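Local coordinates for protein peptidoglycan glycosyltransferase (Eggerthella lenta, PDB 4MNR) that belongs to the penicillin-binding protein family and joins an N-terminal dimerisation-type domain to a transpeptidase domain of the penicillin-binding protein and beta-lactamase type, at residues 53-67 and 145-157. Residues are numbered along the deposited sequence; the frame is centred on the assembly and turned at random.
Sequences YPAGDLASHVVGYSS and MASAPTYNAADFA
Ser60 and Tyr151 meet twice at the heart of this junction between a short helix and the loop leaving an edge strand. Ser60 OG donates to Tyr151 O at 2.6 Å, coming in nearly along the C=O axis, while Ser60 CB lies over one face of the Tyr151 ring, a CH-pi contact. With CG between its own backbone N and carbonyl carbon (chi1 60°), Tyr151 folds its ring back toward helix 60-63 although its CB points away. The edge of that ring, at CE1, then meets one face of His61 in a T-shaped pair with planes at 84°; Ser147 CB covers the opposite imidazole face, 3.9 Å from the ring centroid. His61 is thus sandwiched, and a hydrogen bond at each nitrogen holds its rotation: ND1 pairs with a water that accepts from Ser147 N, and NE2 bonds Thr171 O.

Farther along, Ala153 N donates to Gly56 O at 3.1 Å, and Ala153 CB packs on Tyr53 CB. Tyr65 CB sits over the Phe156 face, 3.6 Å from the centroid, the two rings nearly parallel but slid apart. Tyr53 CE2 approaches Phe156 CE1 obliquely at 3.9 Å; the Tyr53 hydroxyl, which accepts from Ser66 N and bonds Glu76, ties this aromatic cluster to the next shell.

Direct polar bonds are few, and six waters bridge the two segments, one joining Tyr53 O, Gly56 O and Ala154 N, others reaching side chains such as Tyr151 OH. The chemistry exemplifies a small direct polar core extended by ordered water and aromatic packing, here between the dimerisation-type and transpeptidase family regions.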
loop_
_atom_site.group_PDB
_atom_site.type_symbol
_atom_site.label_atom_id
_atom_site.label_comp_id
_atom_site.label_asym_id
_atom_site.label_seq_id
_atom_site.Cartn_x
_atom_site.Cartn_y
_atom_site.Cartn_z
ATOM N N TYR A 53 -24.344 -10.576 6.719
ATOM C CA TYR A 53 -22.896 -10.311 6.831
ATOM C C TYR A 53 -22.395 -10.791 8.194
ATOM O O TYR A 53 -22.358 -10.027 9.162
ATOM C CB TYR A 53 -22.610 -8.820 6.618
ATOM C CG TYR A 53 -22.990 -8.354 5.229
ATOM C CD1 TYR A 53 -22.088 -8.440 4.185
ATOM C CD2 TYR A 53 -24.260 -7.859 4.960
ATOM C CE1 TYR A 53 -22.432 -8.047 2.904
ATOM C CE2 TYR A 53 -24.612 -7.451 3.683
ATOM C CZ TYR A 53 -23.687 -7.545 2.660
ATOM O OH TYR A 53 -24.023 -7.153 1.382
ATOM N N PRO A 54 -22.031 -12.079 8.285
ATOM C CA PRO A 54 -21.892 -12.685 9.615
ATOM C C PRO A 54 -20.517 -12.546 10.263
ATOM O O PRO A 54 -20.305 -13.109 11.339
ATOM C CB PRO A 54 -22.188 -14.162 9.345
ATOM C CG PRO A 54 -21.720 -14.382 7.949
ATOM C CD PRO A 54 -21.933 -13.078 7.203
ATOM N N ALA A 55 -19.598 -11.821 9.638
ATOM C CA ALA A 55 -18.237 -11.748 10.164
ATOM C C ALA A 55 -17.871 -10.402 10.794
ATOM O O ALA A 55 -16.692 -10.047 10.849
ATOM C CB ALA A 55 -17.216 -12.120 9.074
ATOM N N GLY A 56 -18.868 -9.659 11.262
ATOM C CA GLY A 56 -18.599 -8.434 11.999
ATOM C C GLY A 56 -17.898 -7.420 11.125
ATOM O O GLY A 56 -18.364 -7.129 10.031
ATOM N N ASP A 57 -16.767 -6.892 11.583
ATOM C CA ASP A 57 -16.053 -5.902 10.773
ATOM C C ASP A 57 -14.891 -6.464 9.952
ATOM O O ASP A 57 -14.045 -5.708 9.472
ATOM C CB ASP A 57 -15.591 -4.711 11.627
ATOM C CG ASP A 57 -14.504 -5.075 12.625
ATOM O OD1 ASP A 57 -14.009 -6.225 12.622
ATOM O OD2 ASP A 57 -14.130 -4.179 13.413
ATOM N N LEU A 58 -14.866 -7.783 9.760
ATOM C CA LEU A 58 -13.780 -8.415 9.011
ATOM C C LEU A 58 -13.845 -8.041 7.531
ATOM O O LEU A 58 -14.827 -8.358 6.854
ATOM C CB LEU A 58 -13.839 -9.946 9.189
ATOM C CG LEU A 58 -12.607 -10.705 8.681
ATOM C CD1 LEU A 58 -11.370 -10.432 9.557
ATOM C CD2 LEU A 58 -12.897 -12.189 8.625
ATOM N N ALA A 59 -12.822 -7.319 7.060
ATOM C CA ALA A 59 -12.731 -6.882 5.669
ATOM C C ALA A 59 -13.967 -6.130 5.152
ATOM O O ALA A 59 -14.335 -6.274 3.995
ATOM C CB ALA A 59 -12.421 -8.089 4.756
ATOM N N SER A 60 -14.583 -5.314 6.001
ATOM C CA SER A 60 -15.820 -4.640 5.613
ATOM C C SER A 60 -15.739 -3.852 4.312
ATOM O O SER A 60 -16.640 -3.939 3.478
ATOM C CB SER A 60 -16.307 -3.722 6.731
ATOM O OG SER A 60 -16.699 -4.500 7.835
ATOM N N HIS A 61 -14.688 -3.061 4.143
ATOM C CA HIS A 61 -14.600 -2.225 2.947
ATOM C C HIS A 61 -14.439 -3.062 1.698
ATOM O O HIS A 61 -14.944 -2.706 0.637
ATOM C CB HIS A 61 -13.440 -1.246 3.061
ATOM C CG HIS A 61 -13.589 -0.295 4.199
ATOM N ND1 HIS A 61 -13.192 -0.607 5.481
ATOM C CD2 HIS A 61 -14.118 0.950 4.257
ATOM C CE1 HIS A 61 -13.466 0.410 6.279
ATOM N NE2 HIS A 61 -14.023 1.368 5.562
ATOM N N VAL A 62 -13.714 -4.170 1.826
ATOM C CA VAL A 62 -13.492 -5.074 0.705
ATOM C C VAL A 62 -14.777 -5.806 0.297
ATOM O O VAL A 62 -15.132 -5.834 -0.890
ATOM C CB VAL A 62 -12.390 -6.102 1.022
ATOM C CG1 VAL A 62 -12.397 -7.234 0.006
ATOM C CG2 VAL A 62 -11.018 -5.429 1.035
ATOM N N VAL A 63 -15.488 -6.362 1.276
ATOM C CA VAL A 63 -16.693 -7.133 0.979
ATOM C C VAL A 63 -17.772 -6.241 0.363
ATOM O O VAL A 63 -18.405 -6.603 -0.633
ATOM C CB VAL A 63 -17.221 -7.936 2.216
ATOM C CG1 VAL A 63 -17.622 -7.027 3.356
ATOM C CG2 VAL A 63 -18.416 -8.823 1.823
ATOM N N GLY A 64 -17.927 -5.043 0.912
ATOM C CA GLY A 64 -18.926 -4.117 0.428
ATOM C C GLY A 64 -20.318 -4.540 0.853
ATOM O O GLY A 64 -20.494 -5.384 1.731
ATOM N N TYR A 65 -21.318 -3.947 0.226
ATOM C CA TYR A 65 -22.694 -4.278 0.556
ATOM C C TYR A 65 -23.497 -4.418 -0.712
ATOM O O TYR A 65 -23.115 -3.894 -1.759
ATOM C CB TYR A 65 -23.306 -3.197 1.457
ATOM C CG TYR A 65 -23.051 -1.786 0.987
ATOM C CD1 TYR A 65 -21.995 -1.048 1.510
ATOM C CD2 TYR A 65 -23.851 -1.192 0.016
ATOM C CE1 TYR A 65 -21.746 0.240 1.091
ATOM C CE2 TYR A 65 -23.605 0.101 -0.420
ATOM C CZ TYR A 65 -22.545 0.808 0.124
ATOM O OH TYR A 65 -22.275 2.091 -0.283
ATOM N N SER A 66 -24.609 -5.140 -0.613
ATOM C CA SER A 66 -25.569 -5.249 -1.698
ATOM C C SER A 66 -26.934 -4.943 -1.116
ATOM O O SER A 66 -27.374 -5.601 -0.170
ATOM C CB SER A 66 -25.550 -6.649 -2.315
ATOM O OG SER A 66 -26.568 -6.791 -3.292
ATOM N N SER A 67 -27.589 -3.927 -1.668
ATOM C CA SER A 67 -28.857 -3.466 -1.133
ATOM C C SER A 67 -29.751 -2.918 -2.233
ATOM O O SER A 67 -29.282 -2.183 -3.103
ATOM C CB SER A 67 -28.609 -2.374 -0.088
ATOM O OG SER A 67 -29.822 -1.741 0.292
HETATM N N MSE A 145 -6.320 -6.676 3.543
HETATM C CA MSE A 145 -6.549 -5.335 3.038
HETATM C C MSE A 145 -7.525 -4.690 4.004
HETATM O O MSE A 145 -8.694 -5.078 4.060
HETATM C CB MSE A 145 -7.092 -5.371 1.599
HETATM C CG MSE A 145 -7.383 -4.012 1.016
HETATM SE SE MSE A 145 -7.742 -4.135 -0.907
HETATM C CE MSE A 145 -5.943 -3.791 -1.517
ATOM N N ALA A 146 -7.022 -3.757 4.816
ATOM C CA ALA A 146 -7.809 -3.133 5.897
ATOM C C ALA A 146 -7.774 -1.615 5.849
ATOM O O ALA A 146 -6.746 -1.015 5.542
ATOM C CB ALA A 146 -7.314 -3.589 7.261
ATOM N N SER A 147 -8.911 -1.002 6.163
ATOM C CA SER A 147 -8.987 0.449 6.309
ATOM C C SER A 147 -9.578 0.758 7.680
ATOM O O SER A 147 -10.350 -0.040 8.219
ATOM C CB SER A 147 -9.880 1.055 5.224
ATOM O OG SER A 147 -9.434 0.681 3.934
ATOM N N ALA A 148 -9.202 1.902 8.243
ATOM C CA ALA A 148 -9.739 2.359 9.517
ATOM C C ALA A 148 -9.963 3.864 9.430
ATOM O O ALA A 148 -9.165 4.564 8.833
ATOM C CB ALA A 148 -8.767 2.028 10.646
ATOM N N PRO A 149 -11.049 4.373 10.037
ATOM C CA PRO A 149 -12.051 3.670 10.841
ATOM C C PRO A 149 -12.892 2.710 10.027
ATOM O O PRO A 149 -12.977 2.803 8.797
ATOM C CB PRO A 149 -12.937 4.803 11.375
ATOM C CG PRO A 149 -12.131 6.030 11.243
ATOM C CD PRO A 149 -11.288 5.823 10.022
ATOM N N THR A 150 -13.493 1.763 10.726
ATOM C CA THR A 150 -14.265 0.749 10.049
ATOM C C THR A 150 -15.624 0.576 10.713
ATOM O O THR A 150 -16.029 1.385 11.564
ATOM C CB THR A 150 -13.466 -0.579 9.957
ATOM O OG1 THR A 150 -14.128 -1.479 9.060
ATOM C CG2 THR A 150 -13.313 -1.214 11.337
ATOM N N TYR A 151 -16.341 -0.461 10.293
ATOM C CA TYR A 151 -17.716 -0.680 10.704
ATOM C C TYR A 151 -18.073 -2.140 10.496
ATOM O O TYR A 151 -17.393 -2.863 9.755
ATOM C CB TYR A 151 -18.671 0.198 9.879
ATOM C CG TYR A 151 -18.619 -0.074 8.380
ATOM C CD1 TYR A 151 -17.586 0.419 7.602
ATOM C CD2 TYR A 151 -19.615 -0.808 7.753
ATOM C CE1 TYR A 151 -17.529 0.182 6.247
ATOM C CE2 TYR A 151 -19.567 -1.058 6.392
ATOM C CZ TYR A 151 -18.527 -0.558 5.646
ATOM O OH TYR A 151 -18.479 -0.798 4.293
ATOM N N ASN A 152 -19.130 -2.588 11.160
ATOM C CA ASN A 152 -19.652 -3.925 10.889
ATOM C C ASN A 152 -20.361 -3.919 9.549
ATOM O O ASN A 152 -21.266 -3.104 9.335
ATOM C CB ASN A 152 -20.644 -4.338 11.971
ATOM C CG ASN A 152 -19.991 -4.519 13.310
ATOM O OD1 ASN A 152 -18.827 -4.917 13.399
ATOM N ND2 ASN A 152 -20.733 -4.224 14.370
ATOM N N ALA A 153 -19.969 -4.835 8.672
ATOM C CA ALA A 153 -20.543 -4.938 7.330
ATOM C C ALA A 153 -22.059 -5.005 7.352
ATOM O O ALA A 153 -22.713 -4.421 6.487
ATOM C CB ALA A 153 -19.962 -6.145 6.578
ATOM N N ALA A 154 -22.615 -5.693 8.350
ATOM C CA ALA A 154 -24.059 -5.852 8.456
ATOM C C ALA A 154 -24.762 -4.508 8.613
ATOM O O ALA A 154 -25.912 -4.352 8.200
ATOM C CB ALA A 154 -24.419 -6.777 9.621
ATOM N N ASP A 155 -24.061 -3.542 9.200
ATOM C CA ASP A 155 -24.661 -2.252 9.527
ATOM C C ASP A 155 -24.412 -1.169 8.488
ATOM O O ASP A 155 -24.445 0.015 8.819
ATOM C CB ASP A 155 -24.139 -1.772 10.876
ATOM C CG ASP A 155 -24.469 -2.725 11.996
ATOM O OD1 ASP A 155 -25.599 -3.258 12.009
ATOM O OD2 ASP A 155 -23.597 -2.947 12.861
ATOM N N PHE A 156 -24.176 -1.562 7.240
ATOM C CA PHE A 156 -23.858 -0.602 6.181
ATOM C C PHE A 156 -24.902 0.505 6.013
ATOM O O PHE A 156 -24.549 1.657 5.760
ATOM C CB PHE A 156 -23.634 -1.321 4.842
ATOM C CG PHE A 156 -24.862 -2.005 4.314
ATOM C CD1 PHE A 156 -25.162 -3.309 4.692
ATOM C CD2 PHE A 156 -25.716 -1.356 3.440
ATOM C CE1 PHE A 156 -26.297 -3.945 4.213
ATOM C CE2 PHE A 156 -26.855 -1.984 2.960
ATOM C CZ PHE A 156 -27.145 -3.282 3.343
ATOM N N ALA A 157 -26.180 0.163 6.174
ATOM C CA ALA A 157 -27.256 1.133 5.989
ATOM C C ALA A 157 -27.182 2.252 7.024
ATOM O O ALA A 157 -27.259 3.438 6.686
ATOM C CB ALA A 157 -28.611 0.440 6.037
HETATM O O HOH W 1 -21.138 -7.707 9.842
HETATM O O HOH W 2 -12.432 -3.515 8.765
HETATM O O HOH W 3 -19.335 -3.200 3.787
HETATM O O HOH W 4 -11.511 -2.611 6.224
HETATM O O HOH W 5 -11.292 -4.086 3.969
HETATM O O HOH W 6 -21.481 -4.377 4.022
#